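Local coordinates for 5' nucleotidase family protein (Staphylococcus aureus subsp. aureus, PDB 4Q7F) that belongs to the 5' nucleotidase family, pairing a calcineurin-like phosphoesterase domain that holds two metal ions with a C-terminal nucleotidase domain, at residues 58-62 with 272-276. Numbering follows the deposited sequence.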
# COMPACT_ATOMS: atom_id res chain seq x y z
N ASP A 58 5.31 -4.44 -27.37
CA ASP A 58 6.60 -3.72 -27.41
C ASP A 58 7.88 -4.56 -27.37
O ASP A 58 8.93 -4.12 -27.84
CB ASP A 58 6.69 -2.82 -26.17
CG ASP A 58 7.83 -1.81 -26.28
OD1 ASP A 58 7.65 -0.83 -27.02
OD2 ASP A 58 8.86 -1.94 -25.59
N ARG A 59 7.82 -5.72 -26.74
CA ARG A 59 9.00 -6.52 -26.49
C ARG A 59 9.55 -7.22 -27.73
O ARG A 59 10.73 -7.56 -27.77
CB ARG A 59 8.72 -7.57 -25.38
CG ARG A 59 7.79 -8.68 -25.82
CD ARG A 59 7.35 -9.58 -24.67
NE ARG A 59 8.48 -10.14 -23.92
CZ ARG A 59 8.37 -11.13 -23.03
NH1 ARG A 59 7.19 -11.68 -22.75
NH2 ARG A 59 9.47 -11.56 -22.42
N ARG A 60 8.69 -7.41 -28.73
CA ARG A 60 9.06 -8.10 -29.95
C ARG A 60 10.26 -7.47 -30.71
O ARG A 60 10.99 -8.17 -31.37
CB ARG A 60 7.83 -8.23 -30.85
CG ARG A 60 8.04 -9.10 -32.08
CD ARG A 60 6.80 -9.11 -32.96
NE ARG A 60 7.02 -9.80 -34.24
CZ ARG A 60 7.68 -9.26 -35.26
NH1 ARG A 60 7.83 -9.96 -36.39
NH2 ARG A 60 8.22 -8.04 -35.17
N GLN A 61 10.46 -6.15 -30.57
CA GLN A 61 11.57 -5.47 -31.26
C GLN A 61 12.96 -5.78 -30.68
O GLN A 61 13.97 -5.58 -31.36
CB GLN A 61 11.37 -3.95 -31.22
CG GLN A 61 11.44 -3.35 -29.84
CD GLN A 61 11.18 -1.86 -29.82
OE1 GLN A 61 11.92 -1.08 -30.41
NE2 GLN A 61 10.15 -1.45 -29.10
N TYR A 62 13.02 -6.27 -29.45
CA TYR A 62 14.29 -6.56 -28.80
C TYR A 62 14.74 -7.99 -29.04
O TYR A 62 13.92 -8.84 -29.36
CB TYR A 62 14.18 -6.24 -27.32
CG TYR A 62 13.85 -4.79 -27.12
CD1 TYR A 62 14.79 -3.81 -27.35
CD2 TYR A 62 12.58 -4.39 -26.73
CE1 TYR A 62 14.50 -2.47 -27.18
CE2 TYR A 62 12.27 -3.04 -26.56
CZ TYR A 62 13.25 -2.09 -26.78
OH TYR A 62 12.95 -0.76 -26.62
N GLY A 272 7.62 -0.08 -16.58
CA GLY A 272 9.00 0.38 -16.64
C GLY A 272 9.73 -0.46 -17.67
O GLY A 272 9.52 -1.67 -17.73
N ARG A 273 10.54 0.19 -18.51
CA ARG A 273 11.33 -0.53 -19.52
C ARG A 273 12.76 -0.04 -19.46
O ARG A 273 13.00 1.16 -19.55
CB ARG A 273 10.79 -0.33 -20.93
CG ARG A 273 11.53 -1.16 -21.98
CD ARG A 273 11.06 -0.84 -23.38
NE ARG A 273 11.56 0.45 -23.87
CZ ARG A 273 11.07 1.09 -24.93
NH1 ARG A 273 10.07 0.58 -25.64
NH2 ARG A 273 11.60 2.24 -25.32
N VAL A 274 13.69 -0.96 -19.24
CA VAL A 274 15.10 -0.63 -19.23
C VAL A 274 15.73 -1.51 -20.28
O VAL A 274 15.54 -2.72 -20.25
CB VAL A 274 15.73 -0.89 -17.87
CG1 VAL A 274 17.23 -0.67 -17.93
CG2 VAL A 274 15.10 0.03 -16.83
N VAL A 275 16.47 -0.90 -21.21
CA VAL A 275 17.12 -1.62 -22.27
C VAL A 275 18.63 -1.52 -22.10
O VAL A 275 19.19 -0.44 -21.84
CB VAL A 275 16.76 -1.07 -23.67
CG1 VAL A 275 17.45 -1.88 -24.76
CG2 VAL A 275 15.26 -1.05 -23.87
N LEU A 276 19.27 -2.67 -22.24
CA LEU A 276 20.71 -2.73 -22.21
C LEU A 276 21.15 -3.19 -23.59
O LEU A 276 20.45 -3.99 -24.22
CB LEU A 276 21.18 -3.71 -21.15
CG LEU A 276 20.77 -3.58 -19.70
CD1 LEU A 276 21.59 -4.59 -18.92
CD2 LEU A 276 20.95 -2.18 -19.12
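Side chains can bridge a helix end and a strand whose backbones do not touch, and segments 58-62 and 272-276 are a compact example. Here the nearest CA atoms, those of Tyr62 and Val275, are 8.7 Å from each other, and Tyr62, Arg273 and Val275 bury most of the surface that closes the gap. Segment 58-62 carries the C-terminal end of helix 48-59 into a type I turn, closed by the bond from Tyr62 N to Arg59 O (3.1 Å), which brings the tyrosine back over the sheet. CE1 of Tyr62 lies 3.7 Å from CG2 of Val275, and the Tyr62 side chain also touches Asn19, Ala21 and Tyr23 of the adjacent strand 19-25. The hydroxyl lies over one face of the Arg273 guanidinium, with OH of Tyr62 3.1 Å from CZ of Arg273; it is not hydrogen-bonded to that group. The charge of Arg273 is met in the guanidinium plane instead: NH1 of Arg273 donates to OD2 of Asp58 at 2.8 Å in a salt bridge, and the same OD2 is hydrogen-bonded to the hydroxyl of Tyr23. Separately, Gln61 NE2 reaches back to Asp58 O at 3.2 Å. The contact thus joins the helix to strand 270-278, in one of the two sheets of the calcineurin-like phosphoesterase fold, at the protein surface. Its directional polar part rests on the Asp58–Arg273 pair, complemented by the stacked hydroxyl and a small apolar touch.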